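Local structure of heme peroxidase (Bacteroides thetaiotaomicron, 2GVK) at residues A[12-17]-A[172-177]; A[244-249]-A[274-279]. The protein is a dye-decolorizing peroxidase, probably using a bound heme and hydrogen peroxide to oxidise dyes and other substrates. All coordinates share one frame; numbering follows the deposited sequence. Where two conformers were deposited one is given.

Both contacts are largely buried, but they hold different elements. Contact 1 joins the loop ahead of strand 24-32 to the end of helix 169-173, thus bringing together the N-terminal and C-terminal family regions. Contact 2 sets strand 245-253 against helix 270-281 within the C-terminal region; its centre is nearer the centre of the chain (about 9 against about 14 Å), though R246 and N248 are partly exposed. The centres of the contacts are about 17 Å apart, yet they touch: A173 CB packs on V245 CG2 at 3.9 Å. Contact 1 is made by apolar side chains, with no hydrogen bond across it; contact 2 combines packing of a selenomethionine side chain with polar groups that grip a diol, consistent with a place beside a pocket.

Contact 1. Residues A[12-17]-A[172-177]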
loop_
_atom_site.group_PDB
_atom_site.type_symbol
_atom_site.label_atom_id
_atom_site.label_comp_id
_atom_site.label_asym_id
_atom_site.label_seq_id
_atom_site.Cartn_x
_atom_site.Cartn_y
_atom_site.Cartn_z
ATOM N N HIS A 12 8.747 27.009 -20.843
ATOM C CA HIS A 12 8.135 25.866 -21.492
ATOM C C HIS A 12 8.182 24.651 -20.583
ATOM O O HIS A 12 9.221 24.336 -20.014
ATOM C CB HIS A 12 8.843 25.554 -22.811
ATOM C CG HIS A 12 8.867 26.698 -23.768
ATOM N ND1 HIS A 12 7.733 27.166 -24.392
ATOM C CD2 HIS A 12 9.891 27.459 -24.224
ATOM C CE1 HIS A 12 8.054 28.176 -25.182
ATOM N NE2 HIS A 12 9.358 28.375 -25.095
ATOM N N ILE A 13 7.056 23.974 -20.455
ATOM C CA ILE A 13 6.957 22.773 -19.639
ATOM C C ILE A 13 7.428 21.562 -20.457
ATOM O O ILE A 13 6.870 21.272 -21.513
ATOM C CB ILE A 13 5.492 22.518 -19.190
ATOM C CG1 ILE A 13 4.859 23.802 -18.634
ATOM C CG2 ILE A 13 5.428 21.375 -18.162
ATOM C CD1 ILE A 13 5.645 24.440 -17.516
ATOM N N PRO A 14 8.458 20.847 -19.965
ATOM C CA PRO A 14 8.925 19.675 -20.681
ATOM C C PRO A 14 8.016 18.477 -20.482
ATOM O O PRO A 14 7.247 18.421 -19.530
ATOM C CB PRO A 14 10.278 19.393 -20.039
ATOM C CG PRO A 14 10.138 19.859 -18.662
ATOM C CD PRO A 14 9.240 21.078 -18.735
ATOM N N GLN A 15 8.087 17.543 -21.401
ATOM C CA GLN A 15 7.481 16.257 -21.194
ATOM C C GLN A 15 8.258 15.550 -20.064
ATOM O O GLN A 15 9.268 16.065 -19.589
ATOM C CB GLN A 15 7.521 15.431 -22.485
ATOM C CG GLN A 15 6.582 15.954 -23.595
ATOM C CD GLN A 15 6.493 15.002 -24.758
ATOM O OE1 GLN A 15 6.175 13.840 -24.578
ATOM N NE2 GLN A 15 6.659 15.517 -25.977
ATOM N N ASP A 16 7.821 14.337 -19.702
ATOM C CA ASP A 16 8.385 13.616 -18.579
ATOM C C ASP A 16 9.705 12.946 -18.968
ATOM O O ASP A 16 9.808 11.718 -18.990
ATOM C CB ASP A 16 7.374 12.565 -18.078
ATOM C CG ASP A 16 7.734 11.999 -16.712
ATOM O OD1 ASP A 16 8.377 12.709 -15.909
ATOM O OD2 ASP A 16 7.330 10.855 -16.427
ATOM N N VAL A 17 10.716 13.750 -19.188
ATOM C CA VAL A 17 11.983 13.265 -19.669
ATOM C C VAL A 17 12.989 13.046 -18.550
ATOM O O VAL A 17 14.090 12.543 -18.777
ATOM C CB VAL A 17 12.570 14.249 -20.693
ATOM C CG1 VAL A 17 11.635 14.379 -21.885
ATOM C CG2 VAL A 17 12.825 15.594 -20.061
ATOM N N PHE A 172 19.915 18.314 -17.177
ATOM C CA PHE A 172 20.673 17.440 -18.071
ATOM C C PHE A 172 19.837 16.813 -19.166
ATOM O O PHE A 172 20.375 16.353 -20.167
ATOM C CB PHE A 172 21.351 16.332 -17.265
ATOM C CG PHE A 172 22.364 16.836 -16.310
ATOM C CD1 PHE A 172 23.642 17.146 -16.745
ATOM C CD2 PHE A 172 22.019 17.113 -14.999
ATOM C CE1 PHE A 172 24.570 17.656 -15.878
ATOM C CE2 PHE A 172 22.940 17.635 -14.129
ATOM C CZ PHE A 172 24.217 17.883 -14.555
ATOM N N ALA A 173 18.524 16.827 -18.998
ATOM C CA ALA A 173 17.627 16.187 -19.950
ATOM C C ALA A 173 16.940 17.168 -20.887
ATOM O O ALA A 173 16.428 16.763 -21.935
ATOM C CB ALA A 173 16.564 15.367 -19.192
ATOM N N VAL A 174 16.892 18.440 -20.506
ATOM C CA VAL A 174 16.057 19.409 -21.201
ATOM C C VAL A 174 16.868 20.522 -21.899
ATOM O O VAL A 174 17.730 21.130 -21.316
ATOM C CB VAL A 174 15.026 20.062 -20.220
ATOM C CG1 VAL A 174 14.127 21.055 -20.956
ATOM C CG2 VAL A 174 14.173 18.996 -19.537
ATOM N N ILE A 175 16.552 20.751 -23.171
ATOM C CA ILE A 175 17.130 21.847 -23.950
ATOM C C ILE A 175 16.842 23.181 -23.290
ATOM O O ILE A 175 15.694 23.468 -22.891
ATOM C CB ILE A 175 16.553 21.860 -25.375
ATOM C CG1 ILE A 175 16.908 20.569 -26.115
ATOM C CG2 ILE A 175 17.064 23.081 -26.167
ATOM C CD1 ILE A 175 16.131 20.374 -27.427
ATOM N N GLY A 176 17.880 24.013 -23.181
ATOM C CA GLY A 176 17.741 25.351 -22.633
ATOM C C GLY A 176 17.902 26.459 -23.664
ATOM O O GLY A 176 17.647 26.281 -24.866
ATOM N N GLU A 177 18.355 27.603 -23.203
ATOM C CA GLU A 177 18.356 28.781 -24.035
ATOM C C GLU A 177 19.440 28.761 -25.143
ATOM O O GLU A 177 19.415 29.600 -26.038
ATOM C CB GLU A 177 18.449 30.030 -23.166
ATOM C CG GLU A 177 17.137 30.250 -22.331
ATOM C CD GLU A 177 15.862 30.384 -23.228
ATOM O OE1 GLU A 177 15.707 31.439 -23.888
ATOM O OE2 GLU A 177 15.017 29.459 -23.228
#
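P14 opens the meeting with the 172-177 segment, its CB resting 3.9 Å from V174 CG2. Here the loop before strand 24-32 packs against the end of helix 169-173 in the ferredoxin-like, dimeric alpha-beta barrel fold of Dyp-type peroxidases. Q15 turns its amide elsewhere: OE1 bonds M69 N on strand 66-72 and NE2 bonds P307 O just past strand 296-306, which fixes the loop against the sheet. D16 is the centre of an inverse gamma turn, closed by the bond from V17 N to Q15 O at 2.8 Å; in the conformer given, its OD2 bonds S66 OG. V17 then faces back across the contact and meets two residues through one methyl, CG2, at 3.7 Å from V174 CG2 and 3.8 Å from A173 CB. The V17 and V174 side chains run at about a right angle. Counting both sides, the interface buries 164 Å². V174 is the first residue after helix 169-173 to leave helical backbone angles; its chi1 of -179° puts CG2 anti to the carbonyl carbon and beside the backbone N, and this branch reaches both P14 and V17. No hydrogen bond crosses between the segments; the one backbone atom among the close contacts, V17 O, lies 3.8 Å from A173 CB.

Contact 2. Residues A[244-249]-A[274-279]; sequences IVRANM and RRMLEN. With EDO (1,2-ethanediol), chain H.
Apolar packing comes first: I244 CD1 lies 4.0 Å from the selenium of M276, a selenomethionine label in place of methionine, and the two side chains cross at about a right angle. M276 leaves helix 270-281 with an extended chain that bends only at its last torsion. Its contacts belong to one of two deposited conformers. The same selenium sits 3.9 Å from R246 NH1, approaching the guanidinium obliquely, and in this conformer M276 CE is 3.5 Å from O1 of a bound 1,2-ethanediol, probably from the crystallisation liquor. Hydrogen bonding gathers on that diol. N248 ND2 donates to its O2 at 3.0 Å with an N-H...O angle of 151°, whereas R246 NH1 reaches the same O2, near the guanidinium plane, by a weak bond bent to 125°. N248 ND2 also bonds D158 OD2, so its amide serves two acceptors. With a leucine here, the diol would probably lose its straighter donor and D158 its amide partner. D158 lies in the GxxDG motif of the family; with R246 and N248 it probably corresponds to the distal Asp, Arg and Asn of relatives, although no heme is bound here. The donors of R246 and N248 thus probably make a polar site able to take up a diol.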
loop_
_atom_site.group_PDB
_atom_site.type_symbol
_atom_site.label_atom_id
_atom_site.label_comp_id
_atom_site.label_asym_id
_atom_site.label_seq_id
_atom_site.Cartn_x
_atom_site.Cartn_y
_atom_site.Cartn_z
ATOM N N ILE A 244 23.372 12.482 -19.051
ATOM C CA ILE A 244 22.047 12.287 -19.568
ATOM C C ILE A 244 21.213 11.521 -18.520
ATOM O O ILE A 244 21.726 11.131 -17.466
ATOM C CB ILE A 244 22.067 11.516 -20.901
ATOM C CG1 ILE A 244 22.420 10.032 -20.677
ATOM C CG2 ILE A 244 23.042 12.179 -21.864
ATOM C CD1 ILE A 244 22.371 9.176 -21.953
ATOM N N VAL A 245 19.925 11.372 -18.795
ATOM C CA VAL A 245 19.023 10.630 -17.913
ATOM C C VAL A 245 18.649 9.352 -18.624
ATOM O O VAL A 245 18.025 9.385 -19.661
ATOM C CB VAL A 245 17.767 11.440 -17.595
ATOM C CG1 VAL A 245 16.748 10.594 -16.806
ATOM C CG2 VAL A 245 18.139 12.699 -16.844
ATOM N N ARG A 246 19.043 8.221 -18.049
ATOM C CA ARG A 246 19.005 6.948 -18.757
ATOM C C ARG A 246 18.057 5.971 -18.073
ATOM O O ARG A 246 17.992 5.911 -16.844
ATOM C CB ARG A 246 20.407 6.343 -18.850
ATOM C CG ARG A 246 21.421 7.230 -19.554
ATOM C CD ARG A 246 22.775 6.575 -19.769
ATOM N NE ARG A 246 23.719 6.905 -18.705
ATOM C CZ ARG A 246 24.791 6.184 -18.409
ATOM N NH1 ARG A 246 25.063 5.083 -19.097
ATOM N NH2 ARG A 246 25.595 6.561 -17.425
ATOM N N ALA A 247 17.361 5.163 -18.868
ATOM C CA ALA A 247 16.983 3.810 -18.445
ATOM C C ALA A 247 17.730 2.707 -19.193
ATOM O O ALA A 247 18.200 2.900 -20.314
ATOM C CB ALA A 247 15.482 3.613 -18.556
ATOM N N ASN A 248 17.850 1.554 -18.542
ATOM C CA ASN A 248 18.163 0.305 -19.214
ATOM C C ASN A 248 17.163 -0.786 -18.838
ATOM O O ASN A 248 17.457 -1.650 -17.998
ATOM C CB ASN A 248 19.578 -0.146 -18.860
ATOM C CG ASN A 248 20.645 0.698 -19.535
ATOM O OD1 ASN A 248 21.077 0.399 -20.643
ATOM N ND2 ASN A 248 21.075 1.752 -18.864
HETATM N N MSE A 249 15.985 -0.733 -19.461
HETATM C CA MSE A 249 14.829 -1.510 -19.028
HETATM C C MSE A 249 14.938 -2.935 -19.532
HETATM O O MSE A 249 15.130 -3.167 -20.719
HETATM C CB MSE A 249 13.536 -0.896 -19.561
HETATM C CG MSE A 249 13.228 0.478 -19.004
HETATM SE SE MSE A 249 13.444 0.535 -17.067
HETATM C CE MSE A 249 11.825 -0.309 -16.567
ATOM N N ARG A 274 26.101 11.070 -27.866
ATOM C CA ARG A 274 26.939 10.601 -28.950
ATOM C C ARG A 274 28.375 10.390 -28.473
ATOM O O ARG A 274 28.998 9.408 -28.833
ATOM C CB ARG A 274 26.907 11.532 -30.166
ATOM C CG ARG A 274 27.621 10.890 -31.361
ATOM C CD ARG A 274 27.573 11.688 -32.638
ATOM N NE ARG A 274 28.542 11.129 -33.594
ATOM C CZ ARG A 274 28.325 10.055 -34.367
ATOM N NH1 ARG A 274 27.145 9.455 -34.381
ATOM N NH2 ARG A 274 29.291 9.617 -35.170
ATOM N N ARG A 275 28.860 11.255 -27.587
ATOM C CA ARG A 275 30.204 11.084 -27.040
ATOM C C ARG A 275 30.308 9.811 -26.198
ATOM O O ARG A 275 31.310 9.095 -26.253
ATOM C CB ARG A 275 30.616 12.303 -26.213
ATOM C CG ARG A 275 31.944 12.142 -25.481
ATOM C CD ARG A 275 32.811 13.395 -25.469
ATOM N NE ARG A 275 33.058 13.909 -26.811
ATOM C CZ ARG A 275 33.880 14.915 -27.081
ATOM N NH1 ARG A 275 34.534 15.522 -26.099
ATOM N NH2 ARG A 275 34.049 15.324 -28.332
HETATM N N MSE A 276 29.260 9.538 -25.424
HETATM C CA MSE A 276 29.147 8.305 -24.646
HETATM C C MSE A 276 29.231 7.093 -25.581
HETATM O O MSE A 276 29.979 6.151 -25.338
HETATM C CB MSE A 276 27.818 8.301 -23.881
HETATM C CG MSE A 276 27.580 7.085 -23.036
HETATM SE SE MSE A 276 25.722 6.961 -22.456
HETATM C CE MSE A 276 24.943 6.277 -24.146
ATOM N N LEU A 277 28.460 7.139 -26.668
ATOM C CA LEU A 277 28.465 6.065 -27.642
ATOM C C LEU A 277 29.840 5.895 -28.292
ATOM O O LEU A 277 30.270 4.770 -28.543
ATOM C CB LEU A 277 27.406 6.304 -28.715
ATOM C CG LEU A 277 25.959 6.206 -28.252
ATOM C CD1 LEU A 277 25.033 6.779 -29.310
ATOM C CD2 LEU A 277 25.579 4.781 -27.940
ATOM N N GLU A 278 30.500 7.004 -28.612
ATOM C CA GLU A 278 31.886 6.926 -29.147
ATOM C C GLU A 278 32.800 6.210 -28.138
ATOM O O GLU A 278 33.562 5.300 -28.507
ATOM C CB GLU A 278 32.428 8.300 -29.447
ATOM C CG GLU A 278 31.811 8.972 -30.666
ATOM C CD GLU A 278 32.294 10.426 -30.841
ATOM O OE1 GLU A 278 33.124 10.894 -30.015
ATOM O OE2 GLU A 278 31.825 11.108 -31.790
ATOM N N ASN A 279 32.725 6.615 -26.867
ATOM C CA ASN A 279 33.529 5.987 -25.825
ATOM C C ASN A 279 33.271 4.475 -25.741
ATOM O O ASN A 279 34.177 3.701 -25.454
ATOM C CB ASN A 279 33.247 6.620 -24.456
ATOM C CG ASN A 279 33.930 7.963 -24.270
ATOM O OD1 ASN A 279 34.504 8.528 -25.203
ATOM N ND2 ASN A 279 33.855 8.485 -23.060
HETATM C C1 EDO H . 24.476 3.155 -22.441
HETATM O O1 EDO H . 24.144 2.925 -23.842
HETATM C C2 EDO H . 23.818 2.087 -21.533
HETATM O O2 EDO H . 23.660 2.609 -20.163
#